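Local coordinates for mbDLG-3 protein (Monosiga brevicollis, PDB 6X1N) that probably binds the C-terminal tails of partner proteins through this PDZ domain, the third of a Dlg-type scaffold that may also bind protein kinases, at residues 6-10 / 52-56; 35-39 / 69-74; 59-65 / 89-95. All blocks are in the same frame, centred on the assembly; numbering follows the deposited sequence.

Contact 1 of 3, residues 6-10 / 52-56. With GOL (glycerol), chain B.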
loop_
_atom_site.group_PDB
_atom_site.type_symbol
_atom_site.label_atom_id
_atom_site.label_comp_id
_atom_site.label_asym_id
_atom_site.label_seq_id
_atom_site.Cartn_x
_atom_site.Cartn_y
_atom_site.Cartn_z
ATOM N N ARG A 6 2.640 8.128 -7.843
ATOM C CA ARG A 6 3.715 7.260 -8.303
ATOM C C ARG A 6 3.138 5.925 -8.749
ATOM O O ARG A 6 2.297 5.338 -8.054
ATOM C CB ARG A 6 4.743 7.035 -7.190
ATOM C CG ARG A 6 5.725 8.184 -7.074
ATOM C CD ARG A 6 6.506 8.172 -5.756
ATOM N NE ARG A 6 5.738 8.728 -4.642
ATOM C CZ ARG A 6 5.290 8.047 -3.586
ATOM N NH1 ARG A 6 5.532 6.747 -3.448
ATOM N NH2 ARG A 6 4.599 8.694 -2.654
ATOM N N THR A 7 3.578 5.448 -9.903
ATOM C CA THR A 7 3.216 4.128 -10.401
ATOM C C THR A 7 4.494 3.307 -10.366
ATOM O O THR A 7 5.466 3.632 -11.055
ATOM C CB THR A 7 2.638 4.209 -11.812
ATOM O OG1 THR A 7 1.448 5.012 -11.794
ATOM C CG2 THR A 7 2.273 2.824 -12.293
ATOM N N VAL A 8 4.507 2.273 -9.538
ATOM C CA VAL A 8 5.714 1.522 -9.226
ATOM C C VAL A 8 5.430 0.051 -9.471
ATOM O O VAL A 8 4.387 -0.459 -9.051
ATOM C CB VAL A 8 6.123 1.741 -7.756
ATOM C CG1 VAL A 8 7.366 0.938 -7.422
ATOM C CG2 VAL A 8 6.343 3.226 -7.480
ATOM N N THR A 9 6.344 -0.633 -10.143
ATOM C CA THR A 9 6.285 -2.082 -10.258
ATOM C C THR A 9 7.396 -2.665 -9.405
ATOM O O THR A 9 8.568 -2.320 -9.582
ATOM C CB THR A 9 6.438 -2.536 -11.708
ATOM O OG1 THR A 9 5.334 -2.042 -12.472
ATOM C CG2 THR A 9 6.459 -4.056 -11.782
ATOM N N LEU A 10 7.028 -3.511 -8.459
ATOM C CA LEU A 10 7.981 -4.200 -7.611
ATOM C C LEU A 10 8.017 -5.667 -7.993
ATOM O O LEU A 10 6.984 -6.258 -8.324
ATOM C CB LEU A 10 7.582 -4.101 -6.141
ATOM C CG LEU A 10 7.446 -2.701 -5.539
ATOM C CD1 LEU A 10 7.015 -2.827 -4.089
ATOM C CD2 LEU A 10 8.750 -1.935 -5.643
ATOM N N SER A 52 13.584 0.268 -4.761
ATOM C CA SER A 52 12.930 1.153 -5.718
ATOM C C SER A 52 13.157 2.616 -5.367
ATOM O O SER A 52 13.258 3.458 -6.265
ATOM C CB SER A 52 11.432 0.855 -5.762
ATOM O OG SER A 52 10.736 1.470 -4.691
ATOM N N GLY A 53 13.195 2.944 -4.074
ATOM C CA GLY A 53 13.279 4.327 -3.647
ATOM C C GLY A 53 12.041 5.143 -3.927
ATOM O O GLY A 53 12.071 6.366 -3.773
ATOM N N GLN A 54 10.944 4.503 -4.324
ATOM C CA GLN A 54 9.738 5.221 -4.721
ATOM C C GLN A 54 8.507 4.720 -3.982
ATOM O O GLN A 54 7.382 4.929 -4.445
ATOM C CB GLN A 54 9.537 5.168 -6.235
ATOM C CG GLN A 54 10.547 6.022 -7.004
ATOM C CD GLN A 54 10.320 7.530 -6.823
ATOM O OE1 GLN A 54 9.410 8.110 -7.425
ATOM N NE2 GLN A 54 11.159 8.170 -6.007
ATOM N N VAL A 55 8.702 4.069 -2.844
ATOM C CA VAL A 55 7.632 3.565 -1.994
ATOM C C VAL A 55 7.937 4.041 -0.583
ATOM O O VAL A 55 9.032 3.776 -0.073
ATOM C CB VAL A 55 7.568 2.029 -2.037
ATOM C CG1 VAL A 55 6.430 1.509 -1.181
ATOM C CG2 VAL A 55 7.465 1.527 -3.489
ATOM N N PHE A 56 6.997 4.745 0.046
ATOM C CA PHE A 56 7.274 5.397 1.313
ATOM C C PHE A 56 6.220 5.049 2.350
ATOM O O PHE A 56 5.026 4.961 2.049
ATOM C CB PHE A 56 7.275 6.928 1.162
ATOM C CG PHE A 56 8.208 7.444 0.104
ATOM C CD1 PHE A 56 9.531 7.051 0.073
ATOM C CD2 PHE A 56 7.748 8.324 -0.857
ATOM C CE1 PHE A 56 10.384 7.547 -0.903
ATOM C CE2 PHE A 56 8.586 8.811 -1.828
ATOM C CZ PHE A 56 9.905 8.428 -1.854
HETATM C C1 GOL B . 7.279 12.191 -5.717
HETATM O O1 GOL B . 6.094 11.438 -5.554
HETATM C C2 GOL B . 8.442 11.261 -6.039
HETATM O O2 GOL B . 8.305 10.728 -7.339
HETATM C C3 GOL B . 9.753 12.023 -5.918
HETATM O O3 GOL B . 10.826 11.177 -6.283
#
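R6 reaches across from its strand to Q54 and F56, with F56 over one face of its guanidinium, R6 NH2 lying 3.6 Å from F56 CD2. Its polar partners are Q54, D59 and a glycerol: R6 NH1 donates to Q54 O at 2.8 Å and also makes a salt bridge with D59, while at the edge R6 NE donates to glycerol O1 at 2.9 Å. That glycerol, probably from the crystallisation liquor, links to Q54 as well: its O2 donates to Q54 OE1 at 2.8 Å and its O3 accepts from Q54 NE2 at 3.0 Å. The next inward-pointing residue, V8, fills the middle, with V8 CG1 4.0 Å from V55 CG2 and V8 CG2 3.9 Å from Q54 CB. At the far end L10 CD2 packs 3.9 Å from S52 CB. The loop leaves its helix through G53, at positive phi, and an ST turn tightens it: S52 OG, bound also to A49 O, accepts from Q54 N at 3.1 Å. The loop after the short helix 48-52 thus packs on the first strand of the PDZ domain, 6-11, which pairs with 88-95, while V55 extends into the core to A49, I40, I43 and L93.

Contact 2 of 3, residues 35-39 / 69-74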
loop_
_atom_site.group_PDB
_atom_site.type_symbol
_atom_site.label_atom_id
_atom_site.label_comp_id
_atom_site.label_asym_id
_atom_site.label_seq_id
_atom_site.Cartn_x
_atom_site.Cartn_y
_atom_site.Cartn_z
ATOM N N PRO A 35 -11.015 6.482 9.588
ATOM C CA PRO A 35 -9.957 6.252 8.601
ATOM C C PRO A 35 -10.354 5.154 7.631
ATOM O O PRO A 35 -11.046 4.192 7.974
ATOM C CB PRO A 35 -8.756 5.831 9.452
ATOM C CG PRO A 35 -9.356 5.303 10.715
ATOM C CD PRO A 35 -10.614 6.086 10.947
ATOM N N VAL A 36 -9.914 5.320 6.390
ATOM C CA VAL A 36 -10.250 4.389 5.324
ATOM C C VAL A 36 -9.141 4.474 4.288
ATOM O O VAL A 36 -8.486 5.511 4.136
ATOM C CB VAL A 36 -11.657 4.716 4.761
ATOM C CG1 VAL A 36 -11.687 6.113 4.167
ATOM C CG2 VAL A 36 -12.138 3.677 3.761
ATOM N N GLY A 37 -8.922 3.373 3.588
ATOM C CA GLY A 37 -7.842 3.266 2.628
ATOM C C GLY A 37 -6.712 2.390 3.145
ATOM O O GLY A 37 -6.567 2.138 4.344
ATOM N N ILE A 38 -5.918 1.902 2.210
ATOM C CA ILE A 38 -4.772 1.046 2.501
ATOM C C ILE A 38 -3.519 1.902 2.457
ATOM O O ILE A 38 -3.359 2.727 1.549
ATOM C CB ILE A 38 -4.688 -0.083 1.459
ATOM C CG1 ILE A 38 -5.960 -0.940 1.487
ATOM C CG2 ILE A 38 -3.430 -0.927 1.684
ATOM C CD1 ILE A 38 -6.259 -1.531 2.849
ATOM N N PHE A 39 -2.620 1.708 3.425
ATOM C CA PHE A 39 -1.420 2.526 3.563
ATOM C C PHE A 39 -0.175 1.677 3.742
ATOM O O PHE A 39 -0.230 0.586 4.310
ATOM C CB PHE A 39 -1.565 3.474 4.750
ATOM C CG PHE A 39 -2.453 4.620 4.448
ATOM C CD1 PHE A 39 -3.820 4.455 4.411
ATOM C CD2 PHE A 39 -1.921 5.850 4.128
ATOM C CE1 PHE A 39 -4.636 5.509 4.072
ATOM C CE2 PHE A 39 -2.737 6.903 3.806
ATOM C CZ PHE A 39 -4.081 6.735 3.765
ATOM N N LEU A 69 -8.206 -0.224 -4.300
ATOM C CA LEU A 69 -8.154 -0.485 -2.867
ATOM C C LEU A 69 -8.779 0.622 -2.020
ATOM O O LEU A 69 -8.548 0.663 -0.808
ATOM C CB LEU A 69 -6.721 -0.763 -2.416
ATOM C CG LEU A 69 -6.047 -1.972 -3.058
ATOM C CD1 LEU A 69 -4.650 -2.153 -2.475
ATOM C CD2 LEU A 69 -6.865 -3.236 -2.873
ATOM N N ALA A 70 -9.593 1.501 -2.615
ATOM C CA ALA A 70 -10.134 2.617 -1.845
ATOM C C ALA A 70 -10.870 2.142 -0.599
ATOM O O ALA A 70 -10.789 2.781 0.459
ATOM C CB ALA A 70 -11.065 3.462 -2.720
ATOM N N LEU A 71 -11.615 1.038 -0.710
ATOM C CA LEU A 71 -12.471 0.560 0.369
ATOM C C LEU A 71 -12.019 -0.789 0.913
ATOM O O LEU A 71 -12.782 -1.450 1.621
ATOM C CB LEU A 71 -13.930 0.480 -0.088
ATOM C CG LEU A 71 -14.571 1.743 -0.674
ATOM C CD1 LEU A 71 -16.022 1.441 -1.048
ATOM C CD2 LEU A 71 -14.509 2.862 0.326
ATOM N N ALA A 72 -10.799 -1.213 0.599
ATOM C CA ALA A 72 -10.344 -2.533 1.004
ATOM C C ALA A 72 -10.108 -2.581 2.509
ATOM O O ALA A 72 -9.700 -1.601 3.127
ATOM C CB ALA A 72 -9.059 -2.899 0.264
ATOM N N SER A 73 -10.361 -3.746 3.102
ATOM C CA SER A 73 -9.907 -3.979 4.468
ATOM C C SER A 73 -8.412 -4.304 4.477
ATOM O O SER A 73 -7.839 -4.705 3.466
ATOM C CB SER A 73 -10.649 -5.173 5.071
ATOM O OG SER A 73 -10.350 -6.333 4.322
ATOM N N TYR A 74 -7.806 -4.199 5.664
ATOM C CA TYR A 74 -6.462 -4.735 5.844
ATOM C C TYR A 74 -6.393 -6.175 5.368
ATOM O O TYR A 74 -5.518 -6.540 4.583
ATOM C CB TYR A 74 -6.047 -4.676 7.311
ATOM C CG TYR A 74 -4.847 -5.568 7.519
ATOM C CD1 TYR A 74 -3.597 -5.169 7.069
ATOM C CD2 TYR A 74 -4.966 -6.840 8.093
ATOM C CE1 TYR A 74 -2.488 -5.989 7.208
ATOM C CE2 TYR A 74 -3.866 -7.673 8.224
ATOM C CZ TYR A 74 -2.635 -7.233 7.791
ATOM O OH TYR A 74 -1.535 -8.053 7.924
HETATM O O HOH W 1 -10.719 0.976 3.331
HETATM O O HOH W 2 -6.525 2.697 -0.500
#
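G37 and A70 are the nearest CA pair, 5.1 Å apart, yet no direct hydrogen bond joins the segments. Residues 69-72 form a type I turn, with A72 N donating to L69 O at 3.3 Å, and S73 then N-caps helix 74-82, which in PDZ domains flanks the peptide groove, through OG to Q76 N. G37 has positive phi (107/159); a CB here would jam against the preceding carbonyl and crowd F39. Two waters fill the gap. One accepts from G37 N at 3.0 Å and lies 2.8 Å from A72 O; the other accepts from I38 N and donates to L69 O, both at 2.9 Å. I38, in the lead-in to strand 38-43, makes the largest share of the contact: CG1 packs 4.0 Å from L69 CB and 3.9 Å from A72 CB, while CD1 lies 3.5 Å from A72 O. Further out, V36 CG2 meets L71 CD2 at 4.3 Å. Water therefore links peptide groups that do not bond directly, leaving a water-bridged polar gap beside the apolar patch around I38.

Contact 3 of 3, residues 59-65 / 89-95; sequences DQILSMN and MTLNLTA
Strands 59-64 and 89-95 run antiparallel, axes 4.3 Å apart at closest and directions 150° apart. Q60 and T94 form a hydrogen-bonded pair (Q60 N to T94 O 2.8 Å, T94 N to Q60 O 3.1 Å), flanked by the non-hydrogen-bonded pairs D59-A95 and I61-L93. A classic beta bulge follows: L62, at -74/-36, and S63, at -152/157, both face N92, with L62 N to N92 O 2.8 Å and N92 N to S63 O 3.1 Å. The shifted register continues as M64-L91. I61, L91 and L93 (each m,t) and M64 (t,t,m) share one face: I61 CG1 meets L93 CD2 at 3.8 Å, and M64 CE lies 3.7 Å from L91 CD2. M89 (t,t,m) brings CG 3.8 Å from M64 CG. Q60 (t,t; bonded to N96), S63 (p), N92 (m) and T94 (t) take the other face; L62 (m,t) sets CD1 4.0 Å from T94 CG2. D59 (m) salt-bridges R6 through OD2. N65 has positive phi (52/44), chi1 m, chi2 -12°; N65 N donates to T90 O at 2.9 Å, and N65 OD1 accepts from T90 N at 2.8 Å. In this PDZ sheet, 59-64 also pairs with 38-43 and 88-95 with 6-11; helix 74-82 covers M64 and M89.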
loop_
_atom_site.group_PDB
_atom_site.type_symbol
_atom_site.label_atom_id
_atom_site.label_comp_id
_atom_site.label_asym_id
_atom_site.label_seq_id
_atom_site.Cartn_x
_atom_site.Cartn_y
_atom_site.Cartn_z
ATOM N N ASP A 59 2.349 6.356 2.429
ATOM C CA ASP A 59 1.691 6.367 1.128
ATOM C C ASP A 59 0.346 5.664 1.230
ATOM O O ASP A 59 0.229 4.599 1.852
ATOM C CB ASP A 59 2.501 5.572 0.099
ATOM C CG ASP A 59 3.725 6.295 -0.404
ATOM O OD1 ASP A 59 3.857 7.520 -0.181
ATOM O OD2 ASP A 59 4.515 5.620 -1.095
ATOM N N GLN A 60 -0.667 6.233 0.584
ATOM C CA GLN A 60 -1.881 5.477 0.326
ATOM C C GLN A 60 -1.665 4.620 -0.909
ATOM O O GLN A 60 -1.167 5.109 -1.934
ATOM C CB GLN A 60 -3.073 6.407 0.123
ATOM C CG GLN A 60 -4.336 5.607 -0.126
ATOM C CD GLN A 60 -5.616 6.383 0.073
ATOM O OE1 GLN A 60 -5.607 7.598 0.274
ATOM N NE2 GLN A 60 -6.744 5.675 0.004
ATOM N N ILE A 61 -2.004 3.335 -0.798
ATOM C CA ILE A 61 -2.013 2.438 -1.946
ATOM C C ILE A 61 -3.395 2.572 -2.574
ATOM O O ILE A 61 -4.366 1.986 -2.096
ATOM C CB ILE A 61 -1.729 0.988 -1.555
ATOM C CG1 ILE A 61 -0.469 0.862 -0.691
ATOM C CG2 ILE A 61 -1.595 0.154 -2.820
ATOM C CD1 ILE A 61 -0.133 -0.595 -0.322
ATOM N N LEU A 62 -3.486 3.339 -3.658
ATOM C CA LEU A 62 -4.777 3.546 -4.309
ATOM C C LEU A 62 -5.213 2.302 -5.070
ATOM O O LEU A 62 -6.407 1.971 -5.113
ATOM C CB LEU A 62 -4.710 4.755 -5.237
ATOM C CG LEU A 62 -4.446 6.083 -4.523
ATOM C CD1 LEU A 62 -4.053 7.183 -5.518
ATOM C CD2 LEU A 62 -5.657 6.511 -3.711
ATOM N N SER A 63 -4.264 1.594 -5.677
ATOM C CA SER A 63 -4.581 0.353 -6.363
ATOM C C SER A 63 -3.354 -0.540 -6.344
ATOM O O SER A 63 -2.220 -0.070 -6.204
ATOM C CB SER A 63 -5.038 0.619 -7.801
ATOM O OG SER A 63 -4.015 1.259 -8.534
ATOM N N MET A 64 -3.599 -1.840 -6.482
ATOM C CA MET A 64 -2.538 -2.830 -6.546
ATOM C C MET A 64 -2.962 -3.902 -7.532
ATOM O O MET A 64 -4.050 -4.468 -7.401
ATOM C CB MET A 64 -2.312 -3.469 -5.177
ATOM C CG MET A 64 -1.225 -4.526 -5.173
ATOM S SD MET A 64 -1.052 -5.397 -3.606
ATOM C CE MET A 64 -0.623 -4.050 -2.497
ATOM N N ASN A 65 -2.114 -4.170 -8.520
ATOM C CA ASN A 65 -2.381 -5.219 -9.503
ATOM C C ASN A 65 -3.762 -5.058 -10.131
ATOM O O ASN A 65 -4.514 -6.019 -10.292
ATOM C CB ASN A 65 -2.169 -6.612 -8.910
ATOM C CG ASN A 65 -0.708 -6.915 -8.675
ATOM O OD1 ASN A 65 0.158 -6.183 -9.148
ATOM N ND2 ASN A 65 -0.421 -7.989 -7.961
ATOM N N MET A 89 4.194 -6.987 -8.554
ATOM C CA MET A 89 3.221 -6.127 -7.899
ATOM C C MET A 89 3.298 -4.742 -8.522
ATOM O O MET A 89 4.360 -4.111 -8.497
ATOM C CB MET A 89 3.518 -6.045 -6.403
ATOM C CG MET A 89 2.533 -5.184 -5.647
ATOM S SD MET A 89 3.040 -4.835 -3.955
ATOM C CE MET A 89 2.987 -6.474 -3.229
ATOM N N THR A 90 2.190 -4.259 -9.071
ATOM C CA THR A 90 2.110 -2.894 -9.568
ATOM C C THR A 90 1.265 -2.097 -8.587
ATOM O O THR A 90 0.225 -2.579 -8.128
ATOM C CB THR A 90 1.529 -2.841 -10.980
ATOM O OG1 THR A 90 2.376 -3.593 -11.863
ATOM C CG2 THR A 90 1.480 -1.405 -11.466
ATOM N N LEU A 91 1.732 -0.899 -8.246
ATOM C CA LEU A 91 1.109 -0.052 -7.238
ATOM C C LEU A 91 0.882 1.337 -7.808
ATOM O O LEU A 91 1.732 1.861 -8.533
ATOM C CB LEU A 91 2.044 0.126 -6.043
ATOM C CG LEU A 91 2.461 -1.126 -5.283
ATOM C CD1 LEU A 91 3.632 -0.787 -4.377
ATOM C CD2 LEU A 91 1.308 -1.659 -4.472
ATOM N N ASN A 92 -0.252 1.939 -7.464
ATOM C CA ASN A 92 -0.461 3.373 -7.590
ATOM C C ASN A 92 -0.436 3.934 -6.181
ATOM O O ASN A 92 -1.269 3.549 -5.348
ATOM C CB ASN A 92 -1.811 3.688 -8.230
ATOM C CG ASN A 92 -1.763 3.675 -9.730
ATOM O OD1 ASN A 92 -1.221 2.756 -10.340
ATOM N ND2 ASN A 92 -2.333 4.706 -10.345
ATOM N N LEU A 93 0.524 4.812 -5.913
ATOM C CA LEU A 93 0.813 5.314 -4.579
ATOM C C LEU A 93 0.772 6.831 -4.573
ATOM O O LEU A 93 1.146 7.486 -5.553
ATOM C CB LEU A 93 2.249 4.938 -4.179
ATOM C CG LEU A 93 2.576 3.451 -4.140
ATOM C CD1 LEU A 93 4.066 3.239 -3.936
ATOM C CD2 LEU A 93 1.804 2.756 -3.042
ATOM N N THR A 94 0.370 7.403 -3.447
ATOM C CA THR A 94 0.567 8.831 -3.232
ATOM C C THR A 94 0.672 9.089 -1.737
ATOM O O THR A 94 -0.007 8.432 -0.943
ATOM C CB THR A 94 -0.558 9.651 -3.887
ATOM O OG1 THR A 94 -0.167 11.029 -3.993
ATOM C CG2 THR A 94 -1.865 9.524 -3.105
ATOM N N ALA A 95 1.559 9.997 -1.347
ATOM C CA ALA A 95 1.695 10.304 0.069
ATOM C C ALA A 95 0.400 10.920 0.569
ATOM O O ALA A 95 -0.163 11.813 -0.068
ATOM C CB ALA A 95 2.860 11.273 0.287
HETATM O O HOH W 3 -2.069 -0.748 -9.713
#

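In the fold
From the N terminus, strand 6-11 enters first, and contact 1 closes a long loop by bringing the loop after helix 48-52 back onto it. Contact 2 opens within that span at 35-39 and closes beyond it at 69-74, so the two cross; their centres are 18 Å apart, on opposite sides of the chain's centre. Contact 3 opens at 59-65, after contact 1 has closed, and crosses contact 2 before closing at 89-95. It is the central tie: L10 N lies 2.7 Å from M89 O on one flank and I38 O 2.8 Å from I61 N on the other. Together they join strands 6-11, 38-43, 59-64 and 88-95, the loop after helix 48-52 and the lead-in to helix 74-82.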